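Local coordinates for putative iron binding protein (Bordetella pertussis Tohama I, PDB 1Y9U) that binds ferric iron and probably serves as the periplasmic solute-binding component of an iron uptake system, at residues Ala56-Thr61 and Ser240-Ala245; Asp85-Ala90 and Pro278-Val283. All coordinates share one frame; numbering follows the deposited sequence.

In the fold
Both contacts belong to one lobe of a periplasmic-binding-protein fold, their centres about 17 Å apart and their nearest atoms about 7 Å apart, so they do not touch. Along the chain the segments alternate: 56-61 and 85-90 come first, then 240-245 and 278-283, so in both contacts an early segment meets one that follows some 180 to 190 residues later. Contact 1 is a fully buried strand pair within the sheet; contact 2 is only partly buried, where helix 82-87 and its following loop meet another loop. Only contact 1 approaches the iron-binding tyrosines: the S240 side chain is about 9 Å from that of Y199 and about 10 Å from that of Y143. No iron is bound to this chain in the model.

Contact 1 of 2, residues Ala56-Thr61 and Ser240-Ala245; sequences ADVLMT and SGAAVA
L59 and A243 form a hydrogen-bonded antiparallel pair: L59 N donates to A243 O at 2.8 Å. That bond is nearly straight, with an N-H...O angle of 177°, while the one A243 N returns to L59 O is less so. T61 and G241 repeat the reciprocal pattern. Between these two pairs the backbones are tightest, where M60 and A242 form a non-hydrogen-bonded pair with CA atoms 4.3 Å apart. There the A242 methyl CB is pressed to 3.2 Å from L59 O, and A242 CA adds a CA-H...O contact to the same oxygen.

The pair sets the antiparallel strand 237-245 beside 58-62, which on its other edge runs parallel to 7-12; one reversed strand next to parallel ones is the sheet pattern of type II periplasmic binding proteins. V58, M60, A242 and V244 share one face, where helix 251-261 covers V58, M60 and A242.

All twelve residues are buried, so the contrast is one of spacing and not of a solvent side: at T61 and G241 the CA atoms stand 5.7 Å apart. At the A245 end apolar contact joins the backbone bonding. A245 N bonds D57 O at 2.9 Å, from 48° above the carbonyl plane, and A245 CB lies 3.3 Å from A56 O. The A245 methyl touches both A56 and L59, its CB being 4.1 Å from A56 CB and from L59 CG; L59 has CG anti to its carbonyl carbon (chi1 -52°), which brings CG and CD2 alongside that methyl. At the other end S240 OG turns to hydrogen bonds with S103 OG and Y270 OH, while its CB rests against T61 O.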
loop_
_atom_site.group_PDB
_atom_site.type_symbol
_atom_site.label_atom_id
_atom_site.label_comp_id
_atom_site.label_asym_id
_atom_site.label_seq_id
_atom_site.Cartn_x
_atom_site.Cartn_y
_atom_site.Cartn_z
ATOM N N ALA A 56 24.376 -1.801 -3.434
ATOM C CA ALA A 56 22.998 -1.344 -3.670
ATOM C C ALA A 56 22.945 0.035 -4.329
ATOM O O ALA A 56 23.600 0.981 -3.877
ATOM C CB ALA A 56 22.227 -1.308 -2.366
ATOM N N ASP A 57 22.125 0.137 -5.372
ATOM C CA ASP A 57 21.874 1.399 -6.060
ATOM C C ASP A 57 20.495 1.971 -5.734
ATOM O O ASP A 57 20.367 3.150 -5.427
ATOM C CB ASP A 57 22.020 1.214 -7.579
ATOM C CG ASP A 57 23.455 1.042 -8.004
ATOM O OD1 ASP A 57 24.260 1.900 -7.605
ATOM O OD2 ASP A 57 23.820 0.112 -8.743
ATOM N N VAL A 58 19.476 1.127 -5.847
ATOM C CA VAL A 58 18.087 1.505 -5.593
ATOM C C VAL A 58 17.511 0.517 -4.579
ATOM O O VAL A 58 17.719 -0.685 -4.705
ATOM C CB VAL A 58 17.260 1.464 -6.894
ATOM C CG1 VAL A 58 15.786 1.740 -6.621
ATOM C CG2 VAL A 58 17.804 2.470 -7.901
ATOM N N LEU A 59 16.804 1.052 -3.588
ATOM C CA LEU A 59 16.145 0.283 -2.537
ATOM C C LEU A 59 14.649 0.362 -2.787
ATOM O O LEU A 59 14.123 1.447 -2.924
ATOM C CB LEU A 59 16.456 0.891 -1.182
ATOM C CG LEU A 59 17.929 1.124 -0.881
ATOM C CD1 LEU A 59 18.075 1.629 0.536
ATOM C CD2 LEU A 59 18.701 -0.152 -1.094
ATOM N N MET A 60 13.991 -0.785 -2.859
ATOM C CA MET A 60 12.550 -0.861 -3.146
ATOM C C MET A 60 11.851 -1.668 -2.044
ATOM O O MET A 60 12.293 -2.780 -1.713
ATOM C CB MET A 60 12.343 -1.562 -4.487
ATOM C CG MET A 60 10.897 -1.862 -4.850
ATOM S SD MET A 60 10.718 -2.707 -6.427
ATOM C CE MET A 60 10.887 -1.362 -7.470
ATOM N N THR A 61 10.755 -1.139 -1.502
ATOM C CA THR A 61 10.014 -1.852 -0.465
ATOM C C THR A 61 8.552 -1.434 -0.443
ATOM O O THR A 61 8.094 -0.656 -1.299
ATOM C CB THR A 61 10.755 -1.646 0.893
ATOM O OG1 THR A 61 10.246 -2.547 1.897
ATOM C CG2 THR A 61 10.548 -0.275 1.446
ATOM N N SER A 240 3.838 1.314 -2.134
ATOM C CA SER A 240 5.187 0.778 -2.351
ATOM C C SER A 240 6.048 1.939 -2.835
ATOM O O SER A 240 5.532 2.939 -3.320
ATOM C CB SER A 240 5.215 -0.362 -3.371
ATOM O OG SER A 240 5.084 0.139 -4.699
ATOM N N GLY A 241 7.355 1.805 -2.709
ATOM C CA GLY A 241 8.207 2.912 -3.107
ATOM C C GLY A 241 9.667 2.567 -3.088
ATOM O O GLY A 241 10.050 1.435 -2.853
ATOM N N ALA A 242 10.494 3.573 -3.356
ATOM C CA ALA A 242 11.908 3.377 -3.546
ATOM C C ALA A 242 12.693 4.632 -3.247
ATOM O O ALA A 242 12.173 5.724 -3.165
ATOM C CB ALA A 242 12.155 2.919 -4.973
ATOM N N ALA A 243 13.991 4.429 -3.123
ATOM C CA ALA A 243 14.956 5.483 -2.824
ATOM C C ALA A 243 16.295 5.069 -3.405
ATOM O O ALA A 243 16.550 3.877 -3.594
ATOM C CB ALA A 243 15.084 5.669 -1.338
ATOM N N VAL A 244 17.136 6.054 -3.709
ATOM C CA VAL A 244 18.514 5.759 -4.101
ATOM C C VAL A 244 19.344 5.498 -2.839
ATOM O O VAL A 244 19.250 6.229 -1.865
ATOM C CB VAL A 244 19.102 6.903 -4.923
ATOM C CG1 VAL A 244 20.591 6.663 -5.211
ATOM C CG2 VAL A 244 18.334 7.067 -6.234
ATOM N N ALA A 245 20.132 4.436 -2.865
ATOM C CA ALA A 245 20.969 4.077 -1.710
ATOM C C ALA A 245 22.067 5.105 -1.454
ATOM O O ALA A 245 22.610 5.709 -2.391
ATOM C CB ALA A 245 21.573 2.717 -1.905
#

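Contact 2 of 2, residues Asp85-Ala90 and Pro278-Val283; sequences DSVVPA and PVRAGV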
loop_
_atom_site.group_PDB
_atom_site.type_symbol
_atom_site.label_atom_id
_atom_site.label_comp_id
_atom_site.label_asym_id
_atom_site.label_seq_id
_atom_site.Cartn_x
_atom_site.Cartn_y
_atom_site.Cartn_z
ATOM N N ASP A 85 9.716 14.330 -9.663
ATOM C CA ASP A 85 8.895 15.294 -8.936
ATOM C C ASP A 85 7.624 15.644 -9.690
ATOM O O ASP A 85 6.597 15.924 -9.103
ATOM C CB ASP A 85 9.667 16.577 -8.640
ATOM C CG ASP A 85 10.718 16.393 -7.565
ATOM O OD1 ASP A 85 10.774 15.305 -6.945
ATOM O OD2 ASP A 85 11.521 17.314 -7.263
ATOM N N SER A 86 7.687 15.638 -11.015
ATOM C CA SER A 86 6.521 15.984 -11.798
ATOM C C SER A 86 5.547 14.844 -11.965
ATOM O O SER A 86 4.424 15.075 -12.360
ATOM C CB SER A 86 6.927 16.517 -13.174
ATOM O OG SER A 86 7.551 15.533 -13.975
ATOM N N VAL A 87 5.998 13.610 -11.737
ATOM C CA VAL A 87 5.139 12.432 -11.813
ATOM C C VAL A 87 4.501 12.103 -10.469
ATOM O O VAL A 87 3.316 11.848 -10.391
ATOM C CB VAL A 87 5.908 11.185 -12.305
ATOM C CG1 VAL A 87 5.036 9.939 -12.168
ATOM C CG2 VAL A 87 6.354 11.378 -13.738
ATOM N N VAL A 88 5.296 12.083 -9.423
ATOM C CA VAL A 88 4.812 11.639 -8.112
ATOM C C VAL A 88 4.232 12.833 -7.362
ATOM O O VAL A 88 4.939 13.813 -7.144
ATOM C CB VAL A 88 5.966 11.023 -7.320
ATOM C CG1 VAL A 88 5.494 10.594 -5.933
ATOM C CG2 VAL A 88 6.556 9.831 -8.074
ATOM N N PRO A 89 2.962 12.782 -6.963
ATOM C CA PRO A 89 2.382 13.899 -6.200
ATOM C C PRO A 89 3.195 14.215 -4.941
ATOM O O PRO A 89 3.788 13.329 -4.335
ATOM C CB PRO A 89 0.983 13.379 -5.836
ATOM C CG PRO A 89 0.645 12.427 -6.919
ATOM C CD PRO A 89 1.964 11.719 -7.208
ATOM N N ALA A 90 3.223 15.480 -4.539
ATOM C CA ALA A 90 4.049 15.930 -3.434
ATOM C C ALA A 90 3.762 15.189 -2.120
ATOM O O ALA A 90 4.673 14.903 -1.356
ATOM C CB ALA A 90 3.907 17.462 -3.235
ATOM N N PRO A 278 -1.456 2.684 -9.964
ATOM C CA PRO A 278 -0.214 3.381 -10.304
ATOM C C PRO A 278 -0.151 4.768 -9.691
ATOM O O PRO A 278 -1.163 5.425 -9.533
ATOM C CB PRO A 278 -0.248 3.464 -11.826
ATOM C CG PRO A 278 -1.579 3.046 -12.250
ATOM C CD PRO A 278 -2.335 2.484 -11.119
ATOM N N VAL A 279 1.046 5.212 -9.358
ATOM C CA VAL A 279 1.210 6.591 -8.879
ATOM C C VAL A 279 1.084 7.629 -10.003
ATOM O O VAL A 279 0.626 8.737 -9.776
ATOM C CB VAL A 279 2.560 6.771 -8.115
ATOM C CG1 VAL A 279 3.778 6.687 -9.039
ATOM C CG2 VAL A 279 2.575 8.071 -7.345
ATOM N N ARG A 280 1.521 7.266 -11.205
ATOM C CA ARG A 280 1.538 8.188 -12.335
ATOM C C ARG A 280 0.139 8.343 -12.900
ATOM O O ARG A 280 -0.536 7.351 -13.174
ATOM C CB ARG A 280 2.466 7.638 -13.413
ATOM C CG ARG A 280 2.618 8.504 -14.647
ATOM C CD ARG A 280 3.268 7.770 -15.777
ATOM N NE ARG A 280 3.468 8.627 -16.953
ATOM C CZ ARG A 280 4.553 9.336 -17.209
ATOM N NH1 ARG A 280 5.591 9.275 -16.423
ATOM N NH2 ARG A 280 4.586 10.123 -18.286
ATOM N N ALA A 281 -0.299 9.591 -13.104
ATOM C CA ALA A 281 -1.586 9.864 -13.736
ATOM C C ALA A 281 -1.631 9.334 -15.178
ATOM O O ALA A 281 -0.616 9.340 -15.882
ATOM C CB ALA A 281 -1.851 11.368 -13.747
ATOM N N GLY A 282 -2.807 8.923 -15.632
ATOM C CA GLY A 282 -3.008 8.553 -17.009
ATOM C C GLY A 282 -2.460 7.219 -17.423
ATOM O O GLY A 282 -2.208 6.983 -18.597
ATOM N N VAL A 283 -2.282 6.324 -16.467
ATOM C CA VAL A 283 -1.853 4.965 -16.719
ATOM C C VAL A 283 -3.046 4.015 -16.800
ATOM O O VAL A 283 -3.947 4.065 -15.957
ATOM C CB VAL A 283 -0.887 4.508 -15.620
ATOM C CG1 VAL A 283 -0.566 3.038 -15.728
ATOM C CG2 VAL A 283 0.379 5.344 -15.692
HETATM O O HOH W 1 1.407 11.729 -12.231
#
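V87 and R280 each set a gamma carbon anti to the backbone N (chi1 171° for CG1 of V87 and -179° for CG of R280), and these two rotamers bring the valine branch against the start of the arginine chain. The contact joins helix 82-87 and the loop after it to the loop between strand 277-278 and helix 287-291, in a periplasmic-binding-protein lobe and away from the iron-binding tyrosines.

V87 CG1 lies 3.7 Å from R280 CG and equally close to R280 CB, so it touches the aliphatic root of the side chain. From CG to NE the arginine stays extended, carrying the head group out, and the turn at its end swings NH1 back to V87 CG2, at 3.5 Å, the methyl approaching obliquely. R280 NH1 is held elsewhere, by a hydrogen bond to V262 O, and R280 N bonds Q267 OE1; these two bonds fix the arginine at both ends.

The neighbouring residue adds an apolar patch. With CG1 between the backbone N and the carbonyl carbon (chi1 70°), V279 has CG2 anti to its N, and this one methyl serves two partners: P89 CD at 3.7 Å and V88 CG1 at 4.1 Å. The polar link between the segments is indirect: a water donates to V87 O at 2.7 Å and accepts from A281 N at 2.9 Å.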